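PDB 5UGZ: putative thioesterase from Escherichia coli, which probably acts as a type II thioesterase that hydrolytically releases intermediates from the assembly line of the colibactin biosynthetic pathway. Local coordinates for residues F105-V108 with H109-D113; V137-H140 with T141-D144; P231-D234 with H235-D239. All blocks are in the same frame, centred on the assembly; numbering follows the deposited sequence.

Interaction 1: residues F105-V108 with H109-D113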
# COMPACT_ATOMS: atom_id res chain seq x y z
N PHE A 105 -6.47 3.12 1.30
CA PHE A 105 -7.70 3.35 2.04
C PHE A 105 -8.22 4.76 1.82
O PHE A 105 -9.41 4.97 1.55
CB PHE A 105 -7.48 3.11 3.53
CG PHE A 105 -8.68 3.47 4.37
CD1 PHE A 105 -9.75 2.60 4.48
CD2 PHE A 105 -8.74 4.68 5.04
CE1 PHE A 105 -10.87 2.94 5.25
CE2 PHE A 105 -9.83 5.03 5.80
CZ PHE A 105 -10.90 4.15 5.91
N GLU A 106 -7.34 5.76 1.97
CA GLU A 106 -7.74 7.15 1.82
C GLU A 106 -8.11 7.48 0.38
O GLU A 106 -9.02 8.27 0.12
CB GLU A 106 -6.61 8.05 2.33
CG GLU A 106 -6.37 7.97 3.86
CD GLU A 106 -7.55 8.53 4.66
OE1 GLU A 106 -8.22 9.43 4.14
OE2 GLU A 106 -7.81 8.09 5.80
N LEU A 107 -7.40 6.87 -0.58
CA LEU A 107 -7.64 7.08 -2.00
C LEU A 107 -8.99 6.54 -2.46
O LEU A 107 -9.65 7.16 -3.30
CB LEU A 107 -6.52 6.42 -2.81
CG LEU A 107 -6.69 6.47 -4.32
CD1 LEU A 107 -6.81 7.92 -4.79
CD2 LEU A 107 -5.54 5.75 -5.00
N VAL A 108 -9.41 5.36 -1.96
CA VAL A 108 -10.70 4.83 -2.39
C VAL A 108 -11.82 5.76 -1.95
O VAL A 108 -12.72 6.08 -2.74
CB VAL A 108 -10.92 3.38 -1.88
CG1 VAL A 108 -10.96 3.28 -0.37
CG2 VAL A 108 -12.22 2.81 -2.47
N HIS A 109 -11.78 6.22 -0.71
CA HIS A 109 -12.82 7.15 -0.27
C HIS A 109 -12.76 8.46 -1.05
O HIS A 109 -13.80 9.06 -1.31
CB HIS A 109 -12.70 7.39 1.23
CG HIS A 109 -13.18 6.23 2.06
ND1 HIS A 109 -14.52 6.01 2.32
CD2 HIS A 109 -12.51 5.23 2.68
CE1 HIS A 109 -14.65 4.92 3.07
NE2 HIS A 109 -13.44 4.44 3.30
N TYR A 110 -11.56 8.90 -1.46
CA TYR A 110 -11.42 10.11 -2.26
C TYR A 110 -11.97 9.89 -3.67
O TYR A 110 -12.56 10.80 -4.26
CB TYR A 110 -9.94 10.51 -2.29
CG TYR A 110 -9.54 11.79 -3.01
CD1 TYR A 110 -9.43 13.01 -2.33
CD2 TYR A 110 -9.20 11.77 -4.36
CE1 TYR A 110 -9.02 14.17 -2.97
CE2 TYR A 110 -8.80 12.93 -5.01
CZ TYR A 110 -8.73 14.12 -4.31
OH TYR A 110 -8.33 15.26 -4.96
N ILE A 111 -11.77 8.70 -4.22
CA ILE A 111 -12.39 8.33 -5.49
C ILE A 111 -13.91 8.37 -5.35
O ILE A 111 -14.62 8.99 -6.16
CB ILE A 111 -11.89 6.94 -5.94
CG1 ILE A 111 -10.43 7.01 -6.41
CG2 ILE A 111 -12.81 6.31 -7.00
CD1 ILE A 111 -9.71 5.67 -6.45
N LEU A 112 -14.43 7.74 -4.30
CA LEU A 112 -15.87 7.74 -4.05
C LEU A 112 -16.42 9.15 -3.85
O LEU A 112 -17.48 9.49 -4.38
CB LEU A 112 -16.19 6.85 -2.84
CG LEU A 112 -16.20 5.33 -3.10
CD1 LEU A 112 -16.25 4.59 -1.79
CD2 LEU A 112 -17.38 4.94 -3.95
N ASP A 113 -15.70 10.01 -3.10
CA ASP A 113 -16.08 11.42 -2.98
C ASP A 113 -16.18 12.12 -4.33
O ASP A 113 -16.85 13.16 -4.44
CB ASP A 113 -15.08 12.21 -2.13
CG ASP A 113 -15.05 11.78 -0.70
OD1 ASP A 113 -16.01 11.11 -0.25
OD2 ASP A 113 -14.07 12.13 -0.01
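F105 meets H109 one helical turn further on in a T-shaped (edge-to-face) pair, the imidazole turning its edge to the phenyl face with the two planes at 63° and the centroids 4.8 Å apart. The approach is off-centre: H109 NE2 lies 3.6 Å from F105 CE1, on the rim of the phenyl ring. The same imidazole edge also faces the main chain, CD2 of H109 standing 3.3 Å from the carbonyl O of F105, close to the ring plane. H109 ND1 is hydrogen-bonded to R192, which should restrain the rotation of the ring. E106 takes part through its backbone, its O accepting the N-H of Y110, while its carboxylate is hydrogen-bonded to Y185 and salt-bridged to K190. The backbone bond is one of those of helix 99-113, the connection between the parallel strands 91-97 and 121-125 in a beta-alpha-beta unit of the alpha/beta-hydrolase type of fold. L107 O receives I111 N at 2.8 Å, and the two side chains touch, CG of L107 being 3.8 Å from CD1 of I111. CG1 of I111 lies beside its own N (chi1 -72°), which carries it to 3.2 Å from L107 O. This side of the helix looks inward, I111 resting on Y92 and on F83 of helix 72-83. At V108 the backbone O takes L112 N in a nearly straight bond of 2.8 Å (168° at the hydrogen), and V108 itself packs on I94 of strand 91-97.

Interaction 2: residues V137-H140 with T141-D144; sequences VILH and TLPD
With chi1 of 71°, H140 holds its CG between its own N and carbonyl carbon, and this folds the imidazole forward alongside T141. The threonine methyl, anti to its carbonyl carbon, runs the same way, and CG2 of T141 comes to 3.8 Å from CD2 of H140. The threonine hydroxyl lies on the I138 side instead: OG1 of T141 is 3.4 Å from CG1 of I138, an apolar neighbour, with the isoleucine's CD1 only slightly further away. The backbone here makes a type I beta turn from L139 to L142, closed by L142 N bonding to L139 O at 2.9 Å and 166°, the donor standing well above the carbonyl plane. The turn lies at the surface in the loop from strand 121-125 to helix 144-154, whose N-cap position is P143. L139 and L142 leave its two ends side by side, CD2 of L139 meeting CD1 of L142 at 3.9 Å. H140 also rests against R180 of helix 165-183. Replacing H140 with an alanine would probably leave the T141 methyl without the ring beside it and open a gap next to R180. The N-H groups of L139 and H140 are both taken up by the carboxylate of E183, so helix 165-183 holds the start of the turn.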
# COMPACT_ATOMS: atom_id res chain seq x y z
N VAL A 137 6.45 5.58 17.66
CA VAL A 137 7.59 6.48 17.73
C VAL A 137 7.51 7.44 16.55
O VAL A 137 6.99 7.10 15.49
CB VAL A 137 8.92 5.70 17.74
CG1 VAL A 137 9.09 4.97 19.07
CG2 VAL A 137 8.96 4.71 16.58
N ILE A 138 8.02 8.64 16.75
CA ILE A 138 8.21 9.61 15.68
C ILE A 138 9.67 9.50 15.26
O ILE A 138 10.57 10.05 15.92
CB ILE A 138 7.82 11.03 16.10
CG1 ILE A 138 8.19 12.03 15.01
CG2 ILE A 138 8.50 11.38 17.43
CD1 ILE A 138 7.54 13.40 15.17
N LEU A 139 9.92 8.77 14.17
CA LEU A 139 11.28 8.57 13.66
C LEU A 139 11.69 9.63 12.65
O LEU A 139 12.88 9.92 12.50
CB LEU A 139 11.39 7.20 13.00
CG LEU A 139 11.10 5.97 13.84
CD1 LEU A 139 11.18 4.73 12.97
CD2 LEU A 139 12.08 5.89 15.00
N HIS A 140 10.73 10.20 11.93
CA HIS A 140 11.09 11.05 10.81
C HIS A 140 11.86 12.29 11.24
O HIS A 140 12.50 12.91 10.38
CB HIS A 140 9.82 11.41 10.01
CG HIS A 140 8.90 12.37 10.71
ND1 HIS A 140 7.78 11.95 11.41
CD2 HIS A 140 8.91 13.72 10.78
CE1 HIS A 140 7.16 13.01 11.90
NE2 HIS A 140 7.82 14.09 11.53
N THR A 141 11.83 12.66 12.52
CA THR A 141 12.58 13.82 13.00
C THR A 141 13.98 13.47 13.50
O THR A 141 14.68 14.36 13.99
CB THR A 141 11.82 14.55 14.12
OG1 THR A 141 11.15 13.62 14.98
CG2 THR A 141 10.81 15.52 13.52
N LEU A 142 14.39 12.21 13.40
CA LEU A 142 15.75 11.83 13.72
C LEU A 142 16.71 12.28 12.61
O LEU A 142 16.35 12.27 11.43
CB LEU A 142 15.87 10.32 13.87
CG LEU A 142 15.35 9.68 15.15
CD1 LEU A 142 15.17 8.19 14.93
CD2 LEU A 142 16.31 9.93 16.29
N PRO A 143 17.93 12.69 12.98
CA PRO A 143 18.98 12.89 11.97
C PRO A 143 19.00 11.72 10.99
O PRO A 143 18.68 10.58 11.35
CB PRO A 143 20.26 12.95 12.80
CG PRO A 143 19.80 13.43 14.13
CD PRO A 143 18.41 12.95 14.34
N ASP A 144 19.37 12.01 9.74
CA ASP A 144 19.28 10.99 8.70
C ASP A 144 20.02 9.72 9.10
O ASP A 144 19.50 8.61 8.93
CB ASP A 144 19.82 11.53 7.38
CG ASP A 144 18.91 12.60 6.76
OD1 ASP A 144 17.75 12.75 7.20
OD2 ASP A 144 19.36 13.28 5.82

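Interaction 3: residues P231-D234 with H235-D239; sequences PAAD and HFFVD
The ring of F237 receives the carbonyl O of D234 at its edge, near the ring plane, with CD2 of F237 only 3.0 Å from that oxygen; the methyl of A233 lies obliquely to the same ring. F230 and H97 also meet this ring, the latter edge-to-face. For the imidazole of H235, the in-plane neighbour at the edge is CE2 of F236, while its ND1 is hydrogen-bonded to OD2 of D206. The H235 side chain also touches S98, in what looks like a nucleophile elbow, so S98, D206 and H235 probably form the catalytic triad expected of an alpha/beta-hydrolase thioesterase. The loop after strand 225-230 that carries the histidine makes a type I beta turn from D234 to F237. Its closing bond, F237 N to D234 O, is weak at 3.4 Å. The carboxylate of D234 adds a second weak bond, F236 N to OD1 of D234 at 3.3 Å, bent to 133° at the hydrogen. That reach follows from a chi1 of 59°, which places CG of D234 between its N and carbonyl carbon. From just before the turn, CB of A233 meets CB of F237 at 3.5 Å, where helix 237-240 begins.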
# COMPACT_ATOMS: atom_id res chain seq x y z
N PRO A 231 3.49 -17.67 6.75
CA PRO A 231 4.33 -18.22 7.81
C PRO A 231 5.79 -17.90 7.55
O PRO A 231 6.27 -17.97 6.41
CB PRO A 231 4.06 -19.73 7.75
CG PRO A 231 3.61 -19.97 6.34
CD PRO A 231 2.87 -18.73 5.92
N ALA A 232 6.51 -17.52 8.61
CA ALA A 232 7.94 -17.22 8.53
C ALA A 232 8.21 -16.16 7.46
O ALA A 232 8.97 -16.37 6.51
CB ALA A 232 8.74 -18.50 8.26
N ALA A 233 7.57 -15.02 7.64
CA ALA A 233 7.64 -13.94 6.67
C ALA A 233 7.70 -12.63 7.42
O ALA A 233 6.94 -12.42 8.37
CB ALA A 233 6.42 -13.96 5.73
N ASP A 234 8.61 -11.75 7.00
CA ASP A 234 8.77 -10.45 7.63
C ASP A 234 7.92 -9.40 6.92
O ASP A 234 6.93 -9.72 6.26
CB ASP A 234 10.24 -10.05 7.61
CG ASP A 234 10.80 -9.98 6.20
OD1 ASP A 234 10.14 -10.45 5.24
OD2 ASP A 234 11.92 -9.45 6.05
N HIS A 235 8.31 -8.13 7.05
CA HIS A 235 7.54 -7.06 6.43
C HIS A 235 7.55 -7.17 4.91
O HIS A 235 6.58 -6.78 4.26
CB HIS A 235 8.11 -5.71 6.85
CG HIS A 235 7.29 -4.54 6.43
ND1 HIS A 235 6.00 -4.33 6.87
CD2 HIS A 235 7.59 -3.48 5.63
CE1 HIS A 235 5.53 -3.21 6.34
NE2 HIS A 235 6.47 -2.68 5.59
N PHE A 236 8.63 -7.69 4.34
CA PHE A 236 8.79 -7.66 2.89
C PHE A 236 8.46 -9.01 2.26
O PHE A 236 9.00 -9.34 1.20
CB PHE A 236 10.20 -7.20 2.53
CG PHE A 236 10.41 -5.74 2.80
CD1 PHE A 236 10.32 -4.82 1.77
CD2 PHE A 236 10.67 -5.29 4.08
CE1 PHE A 236 10.49 -3.49 2.01
CE2 PHE A 236 10.84 -3.94 4.33
CZ PHE A 236 10.75 -3.05 3.29
N PHE A 237 7.57 -9.77 2.90
CA PHE A 237 6.94 -10.91 2.25
C PHE A 237 6.29 -10.51 0.94
O PHE A 237 6.19 -11.33 0.03
CB PHE A 237 5.90 -11.55 3.18
CG PHE A 237 4.67 -10.72 3.35
CD1 PHE A 237 3.69 -10.71 2.36
CD2 PHE A 237 4.48 -9.96 4.48
CE1 PHE A 237 2.56 -9.94 2.50
CE2 PHE A 237 3.35 -9.20 4.62
CZ PHE A 237 2.39 -9.19 3.63
N VAL A 238 5.83 -9.25 0.82
CA VAL A 238 5.16 -8.80 -0.41
C VAL A 238 6.08 -8.94 -1.62
O VAL A 238 5.60 -9.11 -2.75
CB VAL A 238 4.64 -7.36 -0.25
CG1 VAL A 238 5.80 -6.35 -0.28
CG2 VAL A 238 3.60 -7.02 -1.32
N ASP A 239 7.39 -8.83 -1.43
CA ASP A 239 8.32 -9.05 -2.53
C ASP A 239 8.80 -10.49 -2.59
O ASP A 239 8.85 -11.07 -3.67
CB ASP A 239 9.56 -8.14 -2.41
CG ASP A 239 9.24 -6.67 -2.53
OD1 ASP A 239 8.74 -6.23 -3.59
OD2 ASP A 239 9.50 -5.94 -1.56

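In the fold
The three contacts follow one another along the chain without touching. Interaction 3 is the one at the probable active site, since H235 reaches S98, just ahead of helix 99-113. Interaction 1 lies towards the far end of that helix, on the opposite side of the chain's centre, its nearest atoms about 14 Å from interaction 3 and the two centres 27 Å apart. Interaction 2 belongs to the surface loop leading to helix 144-154. It comes closest to interaction 3, about 11 Å between nearest atoms, against about 17 Å to interaction 1. Strand 121-125 is a common reference: it follows helix 99-113 in the chain, precedes the loop of interaction 2, and carries S125, on which F237 and V238 pack.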